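Local coordinates for protein flavin-containing monooxygenase (Allium sativum, PDB 6WPU) that probably catalyses the FAD-dependent S-oxygenation of S-allyl-L-cysteine in garlic, as a member of the flavin-containing monooxygenase family, at residues Thr37-Glu40 against Leu41-Gly45; Glu128-Gly131 against Arg132-Val136; Leu364-Lys367 against Lys368-Met371; Cys413-Glu416 against Trp417-Leu420; Tyr422-Val425 against Ser426-Lys430. All coordinates share one frame; numbering follows the deposited sequence.

Contact 1: residues Thr37-Glu40 against Leu41-Gly45; sequences TARE and LRREG. With SO4 (sulfate ion), chain C.
The guanidinium groups of Arg39 and Arg43 are stacked, centres 3.7 Å apart and planes 20° from parallel, with Arg43 NH1 over one face of Arg39 near its rim. At the edge of the Arg43 group, near its plane, sits a sulfate ion, which the Arg42 guanidinium also meets edge-on. All this happens on the last turns of helix 32-43, the helix of the beta-alpha-beta unit that follows the glycine-rich turn in this Rossmann-type, FAD-binding fold.

The nearby carboxylates and sulfate probably offset the like charges of the two stacked arginines. Glu40 OE2 takes both NE and NH2 of Arg39, the latter at 2.8 Å, and the two donors arrive from opposite faces of the carboxylate plane. The same oxygen has a weak salt-bridge bond from Arg43 NH1 at 2.9 Å, and the Arg43 plane stands 87° to the carboxylate. A bend at chi2 swings the Glu40 carboxylate to where it meets both arginines. Beyond them, Asp102 pairs with both Arg39 and Arg43, and Glu348 with Arg39.

The sulfate, probably from the crystallisation liquor, is held by Arg43 NE at 2.7 Å from its O3 and by Arg43 NH2 on O2, while Arg42 gives NH1 to O3 and NH2 to O1.

On the buried side, Leu41 CD1 runs alongside Thr37 CG2, 3.7 Å away, and both side chains pack on Ile27 of strand 24-28. A Schellman motif ends the helix: Gly45 takes a positive phi of 98°, and its N donates to Arg42 O at 3.0 Å.

Contact 2: residues Glu128-Gly131 against Arg132-Val136; sequences ERFG and REFGV
Glu133 N donates to Arg129 O at 2.7 Å, the shortest bond in the closing turn of helix 120-133, with an N-H...O angle of 158°. Phe134 N to Phe130 O, one residue on, is the last in this i to i+4 series, for Phe134 is where the chain leaves helical geometry. Gly135 then turns the chain with a positive phi, its N bonded to Arg132 O, and Val136 N makes only a weak bond to Gly131 O.

Two phenyl rings meet on this helix end, their side chains crossing at about a right angle. Phe134 CD2 comes over one face of Phe130, toward its rim, 3.6 Å from Phe130 CE2. The ring planes are 55° apart and the centroids 4.8 Å, an oblique pairing. Phe130 has CG anti to its N (chi1 178°), whereas Phe134 has it beside N, and the difference brings the two rings together one turn apart. Phe134 also forms a cation-pi contact with Arg39 and meets Tyr103 edge-to-face, and its carbonyl O accepts from Arg42 NH2; in this way the helix end is joined to helix 32-43. Val136 packs on that helix too, against Leu35 and Ala38.

On another side of the turn, the Arg132 guanidinium folds back by a bend at chi3 and sets one face over Glu128 O, which lies under the centre of the group, 3.8 Å from Arg132 CZ. The Glu128 carboxylate stays apart, its OE1 4.9 Å from Arg132 NH2. Arg132 NH2 comes closer to an aliphatic atom, Arg129 CG, at 3.9 Å.

Contact 3: residues Leu364-Lys367 against Lys368-Met371; sequences LPTK and KEMM. With SO4 (sulfate ion), chain F.
A capping box formed by Thr366 and Glu369 starts helix 367-383. Thr366, the N-cap, accepts from Glu369 N on its OG1 at 3.1 Å, and in exchange Glu369 OE1 takes Thr366 N at 2.9 Å. That N-H comes to the anti side of the oxygen, 20° out of the carboxylate plane, while Thr366 OG1 adds a weak bond to the same OE1. The threonine hydroxyl sits between its own N and carbonyl carbon (chi1 72°), the rotation that turns it to Glu369 N. Glu369, extended beyond CG, reaches back past the ring of Pro365, whose CB touches Glu369 CB at 3.7 Å.

The residue before the cap and the one four places after it, Pro365 and Met370, meet in the manner of a hydrophobic staple, so the loop that follows helix 343-358 is fixed to the new helix both by polar and by apolar contacts. Met370 CG packs on Pro365 CD at 3.8 Å, the two side chains crossing at about a right angle. A bend at chi3 brings Met370 CE to 3.5 Å from Pro365 O, and Met370 SD faces Leu364 CD1 at 4.3 Å. Tyr320 touches both Pro365 and Met370. With Met370 cut back to an alanine, a gap is likely to open beside the Pro365 ring, and Leu364 CD1 would probably lose the sulfur it faces.

A sulfate ion, probably from the crystallisation liquor, lies at this helix start: Lys367 N donates to its O1 and O2, both at 3.2 Å, and Lys367 NZ bonds weakly to O4.

Contact 4: residues Cys413-Glu416 against Trp417-Leu420; sequences CIEE and WRRL
Arg418 takes the Glu415 carboxylate side-on, one nitrogen to each oxygen: NE to OE1 at 2.8 Å and NH2 to OE2 at 3.0 Å. Both oxygens lie close to the guanidinium plane and are met on their syn sides, though NE is 30° out of the carboxylate plane. The same glutamate offers its methylene to Trp417, with CB over a face of the five-membered ring, 3.6 Å from its centroid, a CH-pi contact. The indole can fold back to it because Trp417 CG stands between its own N and carbonyl carbon (chi1 66°).

Glu415 is the N-cap residue of helix 416-431, and its O accepts from Arg419 N at 3.2 Å and, weakly, from Arg418 N. On the loop side, Ile414 CG2 packs across Arg418 CB at 4.0 Å.

Further out, Arg418 NH1 is held by the carbonyls of Val97 and Gly99, which, with the Glu415 grip, would hold the guanidinium in its rotation. Arg419 pairs with Asp403 and Asp400 of helix 398-409, while a water accepts from its NE. The Trp417 ring is met nearly at a right angle by Phe453 of helix 443-453.

Contact 5: residues Tyr422-Val425 against Ser426-Lys430; sequences YKEV and SKNRK
Helix 416-431 runs on here through one uninterrupted pair of turns, and its side chains touch mostly the carbonyls one turn back. Ser426 N, Lys427 N, Asn428 N and Arg429 N donate in order to the O atoms of Tyr422, Lys423, Glu424 and Val425. The bond from Arg429 N to Val425 O is 2.8 Å long.

Asn428 has CG beside its own N (chi1 -67°), and this lays the amide back along the helix, with CG 3.2 Å from Glu424 O. Asn428 OD1 is 3.3 Å from Glu424 O, but both are acceptors and form no bond. Its ND2 approaches the Glu424 carboxylate only loosely, 4.1 Å from OE2, and the amide and carboxylate planes are 79° apart. Lys427 NZ is 5.0 Å from Glu424 OE2, at most a loose attraction; NZ also makes a long, weak ion pair with Glu431. With an alanine in place of Asn428, the amide over Glu424 O is gone, and Tyr436 is likely to lose part of its packing.

Val425 turns CG1 between its N and carbonyl carbon, 3.1 Å from Ser426 N, and packs on Phe117. Ser426 CB, in turn, lies 3.2 Å from Tyr422 O. The Tyr422 ring meets Phe399 edge-to-face. Arg429 NH1 donates to Asn92 O, and the Arg429 side chain comes within about 7 Å of the FAD. All this is consistent with an amphipathic helix, Val425 inward and Lys423 and Lys427 outward.

Overall arrangement
From the N terminus the five contacts follow in series; each is local, so none closes a long loop and none nests in or crosses another. Contact 1 ends the helix of the first beta-alpha-beta unit and contact 2 ends helix 120-133; these two touch, joining that helix to the Rossmann-type region. Contact 3 opens helix 367-383 and stands apart, its centre about 24 Å from that of contact 1 and about 37 Å from that of contact 5. Contacts 4 and 5 share helix 416-431, the former at its start and the latter further along, with centres about 14 Å apart, and tie it to neighbouring helices and loops.

Contact 1: residues Thr37-Glu40 against Leu41-Gly45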
# COMPACT_ATOMS: atom_id res chain seq x y z
N THR A 37 -11.09 -9.08 3.87
CA THR A 37 -10.81 -10.17 4.79
C THR A 37 -12.05 -10.52 5.61
O THR A 37 -12.36 -11.70 5.81
CB THR A 37 -9.63 -9.81 5.71
OG1 THR A 37 -8.44 -9.67 4.93
CG2 THR A 37 -9.39 -10.91 6.75
N ALA A 38 -12.78 -9.50 6.07
CA ALA A 38 -14.01 -9.74 6.81
C ALA A 38 -15.01 -10.51 5.96
O ALA A 38 -15.66 -11.45 6.44
CB ALA A 38 -14.62 -8.41 7.27
N ARG A 39 -15.15 -10.13 4.69
CA ARG A 39 -16.07 -10.83 3.80
C ARG A 39 -15.66 -12.28 3.62
O ARG A 39 -16.48 -13.20 3.76
CB ARG A 39 -16.15 -10.12 2.45
CG ARG A 39 -17.10 -10.79 1.47
CD ARG A 39 -16.99 -10.13 0.09
NE ARG A 39 -15.83 -10.64 -0.64
CZ ARG A 39 -15.57 -10.38 -1.92
NH1 ARG A 39 -16.37 -9.58 -2.63
NH2 ARG A 39 -14.50 -10.92 -2.49
N GLU A 40 -14.37 -12.52 3.34
CA GLU A 40 -13.93 -13.88 3.02
C GLU A 40 -13.98 -14.79 4.24
O GLU A 40 -14.26 -15.98 4.10
CB GLU A 40 -12.52 -13.84 2.43
CG GLU A 40 -12.45 -13.13 1.07
CD GLU A 40 -13.34 -13.79 0.02
OE1 GLU A 40 -13.29 -15.03 -0.11
OE2 GLU A 40 -14.10 -13.07 -0.67
N LEU A 41 -13.71 -14.26 5.44
CA LEU A 41 -13.88 -15.05 6.64
C LEU A 41 -15.35 -15.41 6.85
O LEU A 41 -15.67 -16.55 7.18
CB LEU A 41 -13.32 -14.30 7.86
CG LEU A 41 -11.79 -14.17 7.91
CD1 LEU A 41 -11.34 -13.15 8.96
CD2 LEU A 41 -11.17 -15.51 8.16
N ARG A 42 -16.25 -14.44 6.66
CA ARG A 42 -17.67 -14.71 6.82
C ARG A 42 -18.15 -15.75 5.82
O ARG A 42 -18.91 -16.66 6.17
CB ARG A 42 -18.47 -13.41 6.70
CG ARG A 42 -19.99 -13.58 6.99
CD ARG A 42 -20.82 -13.69 5.71
NE ARG A 42 -20.64 -12.52 4.85
CZ ARG A 42 -20.82 -12.53 3.53
NH1 ARG A 42 -21.19 -13.66 2.92
NH2 ARG A 42 -20.62 -11.42 2.82
N ARG A 43 -17.70 -15.64 4.56
CA ARG A 43 -18.14 -16.58 3.53
C ARG A 43 -17.76 -18.01 3.87
O ARG A 43 -18.44 -18.94 3.45
CB ARG A 43 -17.55 -16.21 2.18
CG ARG A 43 -18.17 -15.02 1.54
CD ARG A 43 -17.42 -14.64 0.29
NE ARG A 43 -18.26 -13.80 -0.55
CZ ARG A 43 -17.87 -13.23 -1.67
NH1 ARG A 43 -16.63 -13.39 -2.12
NH2 ARG A 43 -18.74 -12.50 -2.35
N GLU A 44 -16.66 -18.19 4.59
CA GLU A 44 -16.18 -19.51 4.94
C GLU A 44 -16.74 -20.02 6.27
O GLU A 44 -16.36 -21.11 6.70
CB GLU A 44 -14.64 -19.49 4.95
CG GLU A 44 -13.93 -20.82 4.96
CD GLU A 44 -14.13 -21.65 3.70
OE1 GLU A 44 -14.67 -21.14 2.69
OE2 GLU A 44 -13.74 -22.83 3.73
N GLY A 45 -17.64 -19.27 6.91
CA GLY A 45 -18.31 -19.73 8.13
C GLY A 45 -17.72 -19.23 9.43
O GLY A 45 -18.24 -19.58 10.50
S SO4 C . -22.01 -12.91 -0.49
O1 SO4 C . -22.24 -11.79 0.42
O2 SO4 C . -21.69 -12.42 -1.83
O3 SO4 C . -20.93 -13.76 -0.00
O4 SO4 C . -23.22 -13.73 -0.53

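Contact 2: residues Glu128-Gly131 against Arg132-Val136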
# COMPACT_ATOMS: atom_id res chain seq x y z
N GLU A 128 -16.86 1.87 0.04
CA GLU A 128 -18.06 2.01 0.87
C GLU A 128 -19.21 1.20 0.30
O GLU A 128 -19.94 0.55 1.06
CB GLU A 128 -18.44 3.49 1.00
CG GLU A 128 -17.46 4.28 1.89
CD GLU A 128 -17.63 5.79 1.75
OE1 GLU A 128 -18.41 6.24 0.89
OE2 GLU A 128 -16.95 6.54 2.51
N ARG A 129 -19.39 1.22 -1.02
CA ARG A 129 -20.40 0.36 -1.64
C ARG A 129 -20.10 -1.11 -1.37
O ARG A 129 -21.00 -1.88 -1.04
CB ARG A 129 -20.47 0.63 -3.15
CG ARG A 129 -21.02 1.99 -3.57
CD ARG A 129 -21.39 2.04 -5.06
NE ARG A 129 -20.24 2.25 -5.94
CZ ARG A 129 -19.78 1.37 -6.84
NH1 ARG A 129 -18.72 1.69 -7.59
NH2 ARG A 129 -20.38 0.20 -7.02
N PHE A 130 -18.83 -1.50 -1.50
CA PHE A 130 -18.40 -2.84 -1.15
C PHE A 130 -18.80 -3.18 0.28
O PHE A 130 -19.44 -4.20 0.53
CB PHE A 130 -16.88 -2.97 -1.34
CG PHE A 130 -16.33 -4.32 -0.96
CD1 PHE A 130 -16.06 -4.64 0.37
CD2 PHE A 130 -16.07 -5.27 -1.94
CE1 PHE A 130 -15.55 -5.89 0.72
CE2 PHE A 130 -15.56 -6.53 -1.60
CZ PHE A 130 -15.30 -6.83 -0.27
N GLY A 131 -18.40 -2.33 1.24
CA GLY A 131 -18.71 -2.60 2.64
C GLY A 131 -20.19 -2.76 2.91
O GLY A 131 -20.58 -3.54 3.78
N ARG A 132 -21.04 -2.03 2.18
CA ARG A 132 -22.48 -2.22 2.30
C ARG A 132 -22.93 -3.49 1.59
O ARG A 132 -23.70 -4.28 2.15
CB ARG A 132 -23.24 -1.01 1.73
CG ARG A 132 -23.28 0.19 2.67
CD ARG A 132 -24.16 1.32 2.14
NE ARG A 132 -23.61 1.95 0.93
CZ ARG A 132 -22.81 3.02 0.94
NH1 ARG A 132 -22.47 3.59 2.08
NH2 ARG A 132 -22.36 3.51 -0.21
N GLU A 133 -22.45 -3.71 0.37
CA GLU A 133 -22.96 -4.82 -0.43
C GLU A 133 -22.75 -6.16 0.27
O GLU A 133 -23.61 -7.04 0.21
CB GLU A 133 -22.28 -4.84 -1.81
CG GLU A 133 -22.69 -6.03 -2.67
CD GLU A 133 -24.16 -5.99 -3.06
OE1 GLU A 133 -24.69 -4.87 -3.24
OE2 GLU A 133 -24.77 -7.07 -3.16
N PHE A 134 -21.61 -6.32 0.95
CA PHE A 134 -21.27 -7.59 1.56
C PHE A 134 -21.44 -7.57 3.07
O PHE A 134 -20.91 -8.45 3.77
CB PHE A 134 -19.86 -7.99 1.12
CG PHE A 134 -19.73 -8.13 -0.38
CD1 PHE A 134 -20.36 -9.19 -1.04
CD2 PHE A 134 -19.05 -7.20 -1.14
CE1 PHE A 134 -20.28 -9.32 -2.42
CE2 PHE A 134 -18.96 -7.32 -2.52
CZ PHE A 134 -19.57 -8.37 -3.16
N GLY A 135 -22.20 -6.60 3.59
CA GLY A 135 -22.57 -6.57 5.00
C GLY A 135 -21.42 -6.44 5.96
O GLY A 135 -21.55 -6.82 7.13
N VAL A 136 -20.28 -5.92 5.51
CA VAL A 136 -19.10 -5.80 6.36
C VAL A 136 -19.11 -4.51 7.17
O VAL A 136 -18.80 -4.53 8.37
CB VAL A 136 -17.82 -5.90 5.51
CG1 VAL A 136 -16.60 -5.54 6.35
CG2 VAL A 136 -17.67 -7.28 4.92

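Contact 3: residues Leu364-Lys367 against Lys368-Met371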
# COMPACT_ATOMS: atom_id res chain seq x y z
N LEU A 364 -2.14 -26.33 5.24
CA LEU A 364 -0.82 -25.74 5.14
C LEU A 364 0.24 -26.84 5.23
O LEU A 364 -0.04 -27.93 5.71
CB LEU A 364 -0.61 -24.71 6.25
CG LEU A 364 -1.34 -23.38 6.13
CD1 LEU A 364 -1.17 -22.52 7.39
CD2 LEU A 364 -0.85 -22.62 4.88
N PRO A 365 1.47 -26.59 4.76
CA PRO A 365 2.55 -27.57 5.01
C PRO A 365 2.88 -27.64 6.49
O PRO A 365 2.33 -26.86 7.28
CB PRO A 365 3.73 -27.02 4.20
CG PRO A 365 3.17 -25.98 3.30
CD PRO A 365 1.97 -25.42 4.01
N THR A 366 3.79 -28.52 6.89
CA THR A 366 4.26 -28.49 8.27
C THR A 366 5.03 -27.20 8.54
O THR A 366 5.49 -26.51 7.63
CB THR A 366 5.16 -29.69 8.57
OG1 THR A 366 6.42 -29.53 7.90
CG2 THR A 366 4.52 -31.00 8.11
N LYS A 367 5.17 -26.88 9.83
CA LYS A 367 5.94 -25.70 10.22
C LYS A 367 7.34 -25.75 9.65
O LYS A 367 7.86 -24.73 9.18
CB LYS A 367 6.00 -25.59 11.74
CG LYS A 367 4.68 -25.25 12.40
CD LYS A 367 4.84 -25.12 13.91
CE LYS A 367 3.50 -24.82 14.59
NZ LYS A 367 2.65 -26.04 14.68
N LYS A 368 7.98 -26.92 9.69
CA LYS A 368 9.32 -27.06 9.15
C LYS A 368 9.33 -26.81 7.64
O LYS A 368 10.23 -26.14 7.12
CB LYS A 368 9.88 -28.45 9.47
CG LYS A 368 11.37 -28.62 9.19
CD LYS A 368 11.77 -30.09 9.24
CE LYS A 368 13.26 -30.26 8.97
NZ LYS A 368 13.86 -28.96 8.53
N GLU A 369 8.34 -27.34 6.93
CA GLU A 369 8.28 -27.12 5.49
C GLU A 369 8.03 -25.66 5.16
O GLU A 369 8.65 -25.11 4.24
CB GLU A 369 7.20 -28.00 4.87
CG GLU A 369 7.68 -29.42 4.58
CD GLU A 369 6.55 -30.44 4.66
OE1 GLU A 369 5.42 -30.07 5.05
OE2 GLU A 369 6.81 -31.62 4.34
N MET A 370 7.13 -25.01 5.90
CA MET A 370 6.93 -23.58 5.68
C MET A 370 8.21 -22.81 5.95
O MET A 370 8.58 -21.91 5.18
CB MET A 370 5.80 -23.06 6.57
CG MET A 370 4.42 -23.48 6.09
SD MET A 370 3.11 -22.64 7.00
CE MET A 370 3.03 -23.65 8.49
N MET A 371 8.92 -23.15 7.03
CA MET A 371 10.14 -22.44 7.35
C MET A 371 11.23 -22.69 6.31
O MET A 371 11.98 -21.78 5.96
CB MET A 371 10.61 -22.83 8.75
CG MET A 371 11.79 -22.00 9.24
SD MET A 371 11.42 -20.22 9.32
CE MET A 371 10.39 -20.19 10.80
S SO4 F . 3.82 -29.41 12.37
O1 SO4 F . 5.17 -28.85 12.38
O2 SO4 F . 3.05 -28.86 11.26
O3 SO4 F . 3.90 -30.86 12.21
O4 SO4 F . 3.17 -29.07 13.65

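Contact 4: residues Cys413-Glu416 against Trp417-Leu420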
# COMPACT_ATOMS: atom_id res chain seq x y z
N CYS A 413 -8.47 -18.23 -11.93
CA CYS A 413 -7.22 -17.51 -12.11
C CYS A 413 -7.48 -16.08 -12.61
O CYS A 413 -8.58 -15.75 -13.06
CB CYS A 413 -6.31 -18.26 -13.09
SG CYS A 413 -5.62 -19.85 -12.46
N ILE A 414 -6.45 -15.23 -12.50
CA ILE A 414 -6.58 -13.85 -12.95
C ILE A 414 -6.87 -13.83 -14.45
O ILE A 414 -6.28 -14.60 -15.23
CB ILE A 414 -5.31 -13.06 -12.61
CG1 ILE A 414 -5.15 -12.93 -11.09
CG2 ILE A 414 -5.32 -11.67 -13.25
CD1 ILE A 414 -6.33 -12.25 -10.39
N GLU A 415 -7.80 -12.96 -14.85
CA GLU A 415 -8.20 -12.86 -16.25
C GLU A 415 -7.02 -12.40 -17.10
O GLU A 415 -6.15 -11.65 -16.65
CB GLU A 415 -9.37 -11.89 -16.41
CG GLU A 415 -10.54 -12.06 -15.44
CD GLU A 415 -10.38 -11.19 -14.19
OE1 GLU A 415 -9.24 -11.04 -13.71
OE2 GLU A 415 -11.40 -10.65 -13.70
N GLU A 416 -7.00 -12.85 -18.36
CA GLU A 416 -5.91 -12.47 -19.26
C GLU A 416 -5.93 -10.98 -19.56
O GLU A 416 -4.88 -10.34 -19.62
CB GLU A 416 -5.98 -13.27 -20.56
CG GLU A 416 -5.27 -14.60 -20.49
CD GLU A 416 -6.17 -15.71 -19.98
OE1 GLU A 416 -7.38 -15.45 -19.84
OE2 GLU A 416 -5.66 -16.83 -19.73
N TRP A 417 -7.13 -10.41 -19.77
CA TRP A 417 -7.22 -8.98 -20.01
C TRP A 417 -6.63 -8.18 -18.85
O TRP A 417 -6.09 -7.09 -19.06
CB TRP A 417 -8.67 -8.57 -20.27
CG TRP A 417 -9.61 -8.74 -19.10
CD1 TRP A 417 -10.52 -9.73 -18.93
CD2 TRP A 417 -9.72 -7.88 -17.94
NE1 TRP A 417 -11.19 -9.55 -17.74
CE2 TRP A 417 -10.72 -8.43 -17.11
CE3 TRP A 417 -9.07 -6.70 -17.53
CZ2 TRP A 417 -11.08 -7.85 -15.89
CZ3 TRP A 417 -9.42 -6.13 -16.31
CH2 TRP A 417 -10.42 -6.71 -15.50
N ARG A 418 -6.69 -8.72 -17.63
CA ARG A 418 -6.19 -7.98 -16.47
C ARG A 418 -4.67 -8.02 -16.43
O ARG A 418 -4.03 -7.02 -16.09
CB ARG A 418 -6.79 -8.53 -15.17
CG ARG A 418 -6.82 -7.51 -14.02
CD ARG A 418 -7.21 -8.13 -12.68
NE ARG A 418 -8.61 -8.56 -12.57
CZ ARG A 418 -9.53 -7.96 -11.82
NH1 ARG A 418 -9.21 -6.87 -11.12
NH2 ARG A 418 -10.78 -8.44 -11.76
N ARG A 419 -4.08 -9.17 -16.79
CA ARG A 419 -2.62 -9.22 -16.94
C ARG A 419 -2.16 -8.25 -18.01
O ARG A 419 -1.19 -7.50 -17.81
CB ARG A 419 -2.17 -10.64 -17.28
CG ARG A 419 -2.11 -11.61 -16.09
CD ARG A 419 -1.73 -12.99 -16.59
NE ARG A 419 -1.64 -14.01 -15.55
CZ ARG A 419 -0.51 -14.34 -14.93
NH1 ARG A 419 0.62 -13.70 -15.23
NH2 ARG A 419 -0.50 -15.28 -14.00
N LEU A 420 -2.86 -8.23 -19.15
CA LEU A 420 -2.44 -7.38 -20.26
C LEU A 420 -2.63 -5.90 -19.94
O LEU A 420 -1.78 -5.07 -20.30
CB LEU A 420 -3.20 -7.78 -21.53
CG LEU A 420 -2.91 -9.17 -22.08
CD1 LEU A 420 -3.82 -9.50 -23.25
CD2 LEU A 420 -1.43 -9.31 -22.48
O HOH W 1 -4.04 -15.74 -14.83
O HOH W 2 -9.15 -12.63 -20.43

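Contact 5: residues Tyr422-Val425 against Ser426-Lys430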
# COMPACT_ATOMS: atom_id res chain seq x y z
N TYR A 422 -2.43 -4.51 -17.06
CA TYR A 422 -1.36 -4.14 -16.14
C TYR A 422 -0.05 -3.89 -16.89
O TYR A 422 0.66 -2.93 -16.59
CB TYR A 422 -1.16 -5.23 -15.09
CG TYR A 422 -0.07 -4.86 -14.11
CD1 TYR A 422 -0.31 -3.97 -13.08
CD2 TYR A 422 1.21 -5.39 -14.24
CE1 TYR A 422 0.69 -3.62 -12.19
CE2 TYR A 422 2.22 -5.04 -13.35
CZ TYR A 422 1.95 -4.16 -12.33
OH TYR A 422 2.95 -3.82 -11.45
N LYS A 423 0.29 -4.77 -17.85
CA LYS A 423 1.51 -4.55 -18.63
C LYS A 423 1.40 -3.28 -19.46
O LYS A 423 2.39 -2.54 -19.61
CB LYS A 423 1.79 -5.75 -19.54
CG LYS A 423 2.27 -6.98 -18.80
CD LYS A 423 2.83 -8.04 -19.76
CE LYS A 423 3.07 -9.37 -19.04
NZ LYS A 423 3.95 -10.29 -19.83
N GLU A 424 0.20 -2.99 -19.97
CA GLU A 424 -0.00 -1.81 -20.81
C GLU A 424 0.11 -0.52 -20.01
O GLU A 424 0.75 0.45 -20.46
CB GLU A 424 -1.36 -1.91 -21.49
CG GLU A 424 -1.67 -0.77 -22.43
CD GLU A 424 -1.05 -0.98 -23.80
OE1 GLU A 424 -0.50 -2.08 -24.06
OE2 GLU A 424 -1.12 -0.03 -24.61
N VAL A 425 -0.52 -0.47 -18.83
CA VAL A 425 -0.46 0.76 -18.04
C VAL A 425 0.91 0.94 -17.42
O VAL A 425 1.39 2.06 -17.28
CB VAL A 425 -1.57 0.80 -16.97
CG1 VAL A 425 -1.29 -0.20 -15.85
CG2 VAL A 425 -1.67 2.20 -16.37
N SER A 426 1.58 -0.17 -17.06
CA SER A 426 2.95 -0.08 -16.59
C SER A 426 3.86 0.55 -17.64
O SER A 426 4.68 1.42 -17.33
CB SER A 426 3.44 -1.48 -16.21
OG SER A 426 4.47 -1.43 -15.24
N LYS A 427 3.69 0.16 -18.91
CA LYS A 427 4.50 0.74 -19.97
C LYS A 427 4.15 2.21 -20.20
O LYS A 427 5.04 3.04 -20.38
CB LYS A 427 4.32 -0.05 -21.26
CG LYS A 427 5.19 0.43 -22.42
CD LYS A 427 4.93 -0.40 -23.67
CE LYS A 427 3.60 -0.03 -24.31
NZ LYS A 427 3.71 1.21 -25.13
N ASN A 428 2.85 2.55 -20.18
CA ASN A 428 2.44 3.93 -20.42
C ASN A 428 2.82 4.85 -19.27
O ASN A 428 3.10 6.04 -19.48
CB ASN A 428 0.94 3.99 -20.65
CG ASN A 428 0.53 3.32 -21.92
OD1 ASN A 428 1.37 2.82 -22.67
ND2 ASN A 428 -0.78 3.27 -22.16
N ARG A 429 2.80 4.34 -18.04
CA ARG A 429 3.18 5.14 -16.88
C ARG A 429 4.65 5.52 -16.93
O ARG A 429 5.02 6.64 -16.57
CB ARG A 429 2.86 4.36 -15.61
CG ARG A 429 2.58 5.22 -14.40
CD ARG A 429 1.84 4.40 -13.38
NE ARG A 429 2.62 3.22 -13.04
CZ ARG A 429 2.10 2.08 -12.61
NH1 ARG A 429 0.80 1.94 -12.46
NH2 ARG A 429 2.91 1.07 -12.32
N LYS A 430 5.51 4.59 -17.37
CA LYS A 430 6.93 4.91 -17.50
C LYS A 430 7.19 5.80 -18.71
O LYS A 430 8.03 6.70 -18.65
CB LYS A 430 7.74 3.61 -17.58